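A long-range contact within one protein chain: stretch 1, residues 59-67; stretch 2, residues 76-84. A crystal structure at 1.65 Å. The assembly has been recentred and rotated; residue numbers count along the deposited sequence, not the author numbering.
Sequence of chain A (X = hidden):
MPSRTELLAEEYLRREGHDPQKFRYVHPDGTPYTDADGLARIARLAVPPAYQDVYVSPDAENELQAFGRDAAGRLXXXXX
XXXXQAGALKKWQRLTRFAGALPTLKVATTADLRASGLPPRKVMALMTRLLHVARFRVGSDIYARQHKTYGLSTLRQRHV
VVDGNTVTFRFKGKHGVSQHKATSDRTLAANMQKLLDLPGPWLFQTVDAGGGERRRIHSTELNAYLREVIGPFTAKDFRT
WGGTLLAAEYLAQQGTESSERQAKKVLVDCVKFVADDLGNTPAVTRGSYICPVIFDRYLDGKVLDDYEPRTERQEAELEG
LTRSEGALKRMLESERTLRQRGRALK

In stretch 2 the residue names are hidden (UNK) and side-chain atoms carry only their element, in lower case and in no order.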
ATOM      1  N   ASP A  59       2.790 -19.954  15.293  1.00 40.63           N
ATOM      2  CA  ASP A  59       2.448 -20.521  13.995  1.00 40.18           C
ATOM      3  C   ASP A  59       3.636 -20.377  13.040  1.00 39.72           C
ATOM      4  O   ASP A  59       4.302 -19.336  13.021  1.00 39.80           O
ATOM      5  CB  ASP A  59       1.223 -19.782  13.451  1.00 40.49           C
ATOM      6  CG  ASP A  59       0.683 -20.386  12.177  1.00 40.95           C
ATOM      7  OD1 ASP A  59       0.984 -21.563  11.889  1.00 42.22           O
ATOM      8  OD2 ASP A  59      -0.060 -19.673  11.469  1.00 41.71           O
ATOM      9  N   ALA A  60       3.902 -21.418  12.254  1.00 38.90           N
ATOM     10  CA  ALA A  60       5.062 -21.424  11.359  1.00 38.38           C
ATOM     11  C   ALA A  60       4.864 -20.575  10.099  1.00 37.82           C
ATOM     12  O   ALA A  60       5.838 -20.262   9.414  1.00 37.74           O
ATOM     13  CB  ALA A  60       5.431 -22.855  10.970  1.00 38.29           C
ATOM     14  N   GLU A  61       3.617 -20.206   9.802  1.00 37.16           N
ATOM     15  CA  GLU A  61       3.284 -19.542   8.536  1.00 36.75           C
ATOM     16  C   GLU A  61       3.329 -18.009   8.587  1.00 36.17           C
ATOM     17  O   GLU A  61       3.698 -17.380   7.596  1.00 35.99           O
ATOM     18  CB  GLU A  61       1.909 -20.002   8.030  1.00 36.81           C
ATOM     19  CG  GLU A  61       1.928 -21.361   7.324  1.00 38.10           C
ATOM     20  CD  GLU A  61       2.321 -22.510   8.244  1.00 39.55           C
ATOM     21  OE1 GLU A  61       2.071 -22.411   9.465  1.00 40.50           O
ATOM     22  OE2 GLU A  61       2.877 -23.516   7.746  1.00 40.76           O
ATOM     23  N   ASN A  62       2.954 -17.419   9.723  1.00 35.34           N
ATOM     24  CA  ASN A  62       2.910 -15.953   9.876  1.00 34.64           C
ATOM     25  C   ASN A  62       4.138 -15.217   9.336  1.00 33.83           C
ATOM     26  O   ASN A  62       5.268 -15.552   9.688  1.00 33.60           O
ATOM     27  CB  ASN A  62       2.735 -15.575  11.349  1.00 34.91           C
ATOM     28  CG  ASN A  62       1.294 -15.662  11.812  1.00 35.67           C
ATOM     29  OD1 ASN A  62       0.390 -15.132  11.166  1.00 36.96           O
ATOM     30  ND2 ASN A  62       1.072 -16.320  12.948  1.00 37.11           N
ATOM     31  N   GLU A  63       3.902 -14.207   8.496  1.00 32.72           N
ATOM     32  CA  GLU A  63       4.979 -13.404   7.909  1.00 32.29           C
ATOM     33  C   GLU A  63       5.790 -12.627   8.953  1.00 31.68           C
ATOM     34  O   GLU A  63       6.971 -12.351   8.735  1.00 31.10           O
ATOM     35  CB  GLU A  63       4.440 -12.444   6.831  1.00 31.92           C
ATOM     36  CG  GLU A  63       3.443 -11.373   7.322  1.00 31.44           C
ATOM     37  CD  GLU A  63       1.985 -11.812   7.253  1.00 30.87           C
ATOM     38  OE1 GLU A  63       1.725 -13.026   7.152  1.00 30.37           O
ATOM     39  OE2 GLU A  63       1.091 -10.940   7.315  1.00 29.16           O
ATOM     40  N   LEU A  64       5.150 -12.259  10.062  1.00 31.50           N
ATOM     41  CA  LEU A  64       5.850 -11.668  11.206  1.00 31.81           C
ATOM     42  C   LEU A  64       6.024 -12.729  12.295  1.00 31.74           C
ATOM     43  O   LEU A  64       5.067 -13.093  12.975  1.00 31.96           O
ATOM     44  CB  LEU A  64       5.090 -10.456  11.762  1.00 31.62           C
ATOM     45  CG  LEU A  64       5.750  -9.748  12.956  1.00 31.50           C
ATOM     46  CD1 LEU A  64       7.219  -9.439  12.680  1.00 30.83           C
ATOM     47  CD2 LEU A  64       4.985  -8.484  13.321  1.00 31.52           C
ATOM     48  N   GLN A  65       7.255 -13.209  12.446  1.00 31.97           N
ATOM     49  CA  GLN A  65       7.557 -14.341  13.328  1.00 32.33           C
ATOM     50  C   GLN A  65       7.838 -13.931  14.775  1.00 32.54           C
ATOM     51  O   GLN A  65       7.521 -14.682  15.695  1.00 32.80           O
ATOM     52  CB  GLN A  65       8.717 -15.159  12.756  1.00 32.33           C
ATOM     53  CG  GLN A  65       8.288 -16.066  11.608  1.00 32.58           C
ATOM     54  CD  GLN A  65       7.548 -17.293  12.102  1.00 32.49           C
ATOM     55  OE1 GLN A  65       8.105 -18.093  12.849  1.00 32.50           O
ATOM     56  NE2 GLN A  65       6.292 -17.447  11.693  1.00 32.00           N
ATOM     57  N   ALA A  66       8.430 -12.752  14.975  1.00 32.70           N
ATOM     58  CA  ALA A  66       8.626 -12.217  16.328  1.00 32.75           C
ATOM     59  C   ALA A  66       8.845 -10.702  16.351  1.00 32.84           C
ATOM     60  O   ALA A  66       9.362 -10.129  15.385  1.00 31.99           O
ATOM     61  CB  ALA A  66       9.793 -12.922  17.012  1.00 32.81           C
ATOM     62  N   PHE A  67       8.457 -10.074  17.466  1.00 32.96           N
ATOM     63  CA  PHE A  67       8.707  -8.646  17.694  1.00 33.42           C
ATOM     64  C   PHE A  67       8.920  -8.300  19.181  1.00 33.90           C
ATOM     65  O   PHE A  67       8.293  -8.885  20.066  1.00 33.99           O
ATOM     66  CB  PHE A  67       7.585  -7.784  17.084  1.00 33.16           C
ATOM     67  CG  PHE A  67       6.249  -7.908  17.780  1.00 32.65           C
ATOM     68  CD1 PHE A  67       5.942  -7.117  18.884  1.00 32.40           C
ATOM     69  CD2 PHE A  67       5.289  -8.790  17.312  1.00 32.42           C
ATOM     70  CE1 PHE A  67       4.711  -7.226  19.521  1.00 32.62           C
ATOM     71  CE2 PHE A  67       4.054  -8.896  17.939  1.00 32.40           C
ATOM     72  CZ  PHE A  67       3.766  -8.112  19.042  1.00 32.62           C
ATOM     73  N   UNK A  76      11.838  -4.038  17.247  1.00 32.75           N
ATOM     74  CA  UNK A  76      12.694  -4.875  16.410  1.00 32.46           C
ATOM     75  C   UNK A  76      11.878  -6.093  15.987  1.00 31.98           C
ATOM     76  O   UNK A  76      11.026  -6.556  16.744  1.00 31.65           O
ATOM     77  o   UNK A  76      15.634  -3.762  15.501  1.00 35.87           O
ATOM     78  c   UNK A  76      14.792  -4.157  17.722  1.00 33.19           C
ATOM     79  n   UNK A  76      15.669  -2.035  16.943  1.00 35.43           N
ATOM     80  c   UNK A  76      15.402  -3.299  16.622  1.00 34.40           C
ATOM     81  c   UNK A  76      13.941  -5.314  17.189  1.00 32.49           C
ATOM     82  N   UNK A  77      12.138  -6.603  14.787  1.00 31.52           N
ATOM     83  CA  UNK A  77      11.317  -7.677  14.221  1.00 31.34           C
ATOM     84  C   UNK A  77      12.142  -8.804  13.610  1.00 30.98           C
ATOM     85  O   UNK A  77      13.246  -8.583  13.106  1.00 30.71           O
ATOM     86  c   UNK A  77       9.586  -5.917  13.559  1.00 31.20           C
ATOM     87  c   UNK A  77       8.371  -6.072  14.216  1.00 30.98           C
ATOM     88  c   UNK A  77       9.307  -3.509  13.707  1.00 31.40           C
ATOM     89  o   UNK A  77       7.364  -2.593  14.760  1.00 31.38           O
ATOM     90  c   UNK A  77      10.045  -4.621  13.313  1.00 31.81           C
ATOM     91  c   UNK A  77       7.624  -4.967  14.620  1.00 31.36           C
ATOM     92  c   UNK A  77      10.393  -7.119  13.130  1.00 31.38           C
ATOM     93  c   UNK A  77       8.098  -3.689  14.361  1.00 31.63           C
ATOM     94  N   UNK A  78      11.576 -10.008  13.636  1.00 30.63           N
ATOM     95  CA  UNK A  78      12.087 -11.129  12.847  1.00 30.58           C
ATOM     96  C   UNK A  78      10.968 -11.698  11.976  1.00 29.86           C
ATOM     97  O   UNK A  78       9.849 -11.899  12.435  1.00 29.34           O
ATOM     98  c   UNK A  78      12.683 -12.213  13.754  1.00 31.23           C
ATOM     99  n   UNK A  78      15.836  -9.050  14.965  1.00 36.98           N
ATOM    100  c   UNK A  78      16.693 -10.059  14.823  1.00 36.11           C
ATOM    101  n   UNK A  78      17.902  -9.960  15.360  1.00 37.02           N
ATOM    102  c   UNK A  78      13.958 -11.786  14.490  1.00 32.13           C
ATOM    103  c   UNK A  78      15.072 -11.411  13.509  1.00 34.26           C
ATOM    104  n   UNK A  78      16.361 -11.169  14.159  1.00 34.38           N
ATOM    105  N   UNK A  79      11.295 -11.967  10.719  1.00 29.48           N
ATOM    106  CA  UNK A  79      10.293 -12.281   9.707  1.00 29.52           C
ATOM    107  C   UNK A  79      10.399 -13.713   9.184  1.00 29.59           C
ATOM    108  O   UNK A  79      11.417 -14.382   9.351  1.00 29.26           O
ATOM    109  c   UNK A  79      10.278  -9.861   8.865  1.00 28.34           C
ATOM    110  c   UNK A  79      11.247  -8.928   8.506  1.00 28.26           C
ATOM    111  c   UNK A  79      10.454 -11.326   8.530  1.00 28.81           C
ATOM    112  o   UNK A  79       9.785  -5.805   9.696  1.00 28.49           O
ATOM    113  c   UNK A  79       8.952  -8.051   9.782  1.00 27.84           C
ATOM    114  c   UNK A  79       9.124  -9.400   9.495  1.00 27.66           C
ATOM    115  c   UNK A  79       9.935  -7.147   9.423  1.00 28.13           C
ATOM    116  c   UNK A  79      11.086  -7.579   8.787  1.00 28.22           C
ATOM    117  N   UNK A  80       9.330 -14.164   8.537  1.00 29.67           N
ATOM    118  CA  UNK A  80       9.327 -15.428   7.815  1.00 29.86           C
ATOM    119  C   UNK A  80      10.197 -15.248   6.569  1.00 30.16           C
ATOM    120  O   UNK A  80      10.040 -14.254   5.857  1.00 30.24           O
ATOM    121  c   UNK A  80       7.893 -15.778   7.416  1.00 29.71           C
ATOM    122  c   UNK A  80       7.985 -18.924   5.612  1.00 29.65           C
ATOM    123  n   UNK A  80       7.145 -19.269   6.570  1.00 29.50           N
ATOM    124  n   UNK A  80       8.340 -17.666   5.801  1.00 28.45           N
ATOM    125  c   UNK A  80       6.958 -18.195   7.406  1.00 29.33           C
ATOM    126  c   UNK A  80       7.715 -17.181   6.929  1.00 29.55           C
ATOM    127  N   UNK A  81      11.118 -16.199   6.297  1.00 30.44           N
ATOM    128  CA  UNK A  81      12.070 -16.026   5.188  1.00 30.44           C
ATOM    129  C   UNK A  81      11.446 -15.946   3.787  1.00 30.52           C
ATOM    130  O   UNK A  81      12.019 -15.312   2.897  1.00 30.57           O
ATOM    131  c   UNK A  81      12.174 -18.260   6.067  1.00 30.40           C
ATOM    132  c   UNK A  81      11.333 -17.473   7.011  1.00 30.40           C
ATOM    133  c   UNK A  81      12.979 -17.259   5.307  1.00 30.52           C
ATOM    134  N   UNK A  82      10.290 -16.574   3.598  1.00 30.71           N
ATOM    135  CA  UNK A  82       9.581 -16.523   2.312  1.00 30.94           C
ATOM    136  C   UNK A  82       9.109 -15.111   1.939  1.00 31.02           C
ATOM    137  O   UNK A  82       8.797 -14.852   0.772  1.00 30.94           O
ATOM    138  o   UNK A  82       9.985 -19.196   1.826  1.00 32.35           O
ATOM    139  o   UNK A  82       7.924 -19.825   2.284  1.00 33.33           O
ATOM    140  c   UNK A  82       8.385 -17.485   2.314  1.00 31.08           C
ATOM    141  c   UNK A  82       8.798 -18.939   2.131  1.00 31.70           C
ATOM    142  N   UNK A  83       9.059 -14.213   2.922  1.00 31.12           N
ATOM    143  CA  UNK A  83       8.622 -12.835   2.693  1.00 31.27           C
ATOM    144  C   UNK A  83       9.777 -11.829   2.640  1.00 31.66           C
ATOM    145  O   UNK A  83       9.556 -10.643   2.376  1.00 31.62           O
ATOM    146  c   UNK A  83       4.932 -15.137   3.972  1.00 30.12           C
ATOM    147  c   UNK A  83       4.053 -13.299   2.697  1.00 29.98           C
ATOM    148  c   UNK A  83       6.120 -14.443   4.136  1.00 30.23           C
ATOM    149  c   UNK A  83       5.244 -12.617   2.865  1.00 29.94           C
ATOM    150  c   UNK A  83       6.286 -13.175   3.596  1.00 30.63           C
ATOM    151  c   UNK A  83       3.894 -14.562   3.248  1.00 30.05           C
ATOM    152  c   UNK A  83       7.584 -12.444   3.750  1.00 30.76           C
ATOM    153  N   UNK A  84      11.006 -12.304   2.855  1.00 31.96           N
ATOM    154  CA  UNK A  84      12.183 -11.436   2.834  1.00 32.20           C
ATOM    155  C   UNK A  84      13.023 -11.645   1.571  1.00 32.52           C
ATOM    156  O   UNK A  84      13.027 -12.731   0.981  1.00 33.01           O
ATOM    157  c   UNK A  84      13.699 -13.030   4.094  1.00 32.79           C
ATOM    158  c   UNK A  84      12.235 -11.443   5.349  1.00 32.67           C
ATOM    159  c   UNK A  84      13.061 -11.648   4.091  1.00 32.23           C
TER

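Position 76 carries three side-chain carbons in a row, the third bonded to one oxygen and one nitrogen. The CA-to-CB bond points sideways and the end of the chain leads away from stretch 1; even the CB is 6.2 Å from C of Phe67. The amide end and the chain length identify Gln76. Its contact is made by the backbone, where O lies 3.3 Å from CA of Phe67.

At position 77 a single carbon leads to a six-membered carbon ring bearing one oxygen, a phenol, and so Tyr77. Its ring packs against apolar groups of the first strand, with CD1 3.4 Å from CB of Phe67 and 3.9 Å from CD1 of Leu64.

Position 78 has three carbons, a nitrogen, and then a carbon holding two further nitrogens. This guanidinium makes it Arg78. Its CB lies 4.4 Å from CB of Ala66, but the charged end leads away and NH1 turns back to donate a hydrogen bond to O of Tyr77 (3.2 Å). The backbone does more: N donates to O of Ala66 at 2.8 Å, while O accepts from both N of Gln65 (2.9 Å) and N of Ala66 (3.0 Å).

Position 79 repeats the pattern of one carbon and a six-carbon ring with one oxygen, giving Tyr79. Its CE1 meets CD1 of Leu64 at 3.7 Å, so that this leucine methyl touches both tyrosine rings on the same face of the sheet.

At position 80 one carbon bears a five-membered ring of three carbons and two nitrogens, the imidazole of His80. The ring enters the turn before the first strand: CD2 is 3.1 Å from O of Ala60 and 3.4 Å from O of Glu61. Its backbone N donates to O of Glu63 (3.0 Å), and ND1 accepts from N of position 82 (3.1 Å).

Three carbons at position 81 close onto the backbone nitrogen, as in Pro81, which points away. Two carbons, the second with two oxygens, mark position 82 as Asp82, whose side chain is out of reach. One carbon and an unsubstituted six-carbon ring make position 83 Phe83; CB of Glu63 sits over one ring face, 3.8 Å from CD1, in a CH-pi contact. The three-carbon fork at position 84 is Val84, also out of reach.

The contact is an antiparallel strand pair with a bulge at Gln65, where two successive amides share the carbonyl of Arg78. Leu64, Phe67 and the tyrosines pack on one face, while His80 and Phe83 extend the contact beyond the strands to the preceding turn.

Stretch 2 76-84: QYRYHPDFV
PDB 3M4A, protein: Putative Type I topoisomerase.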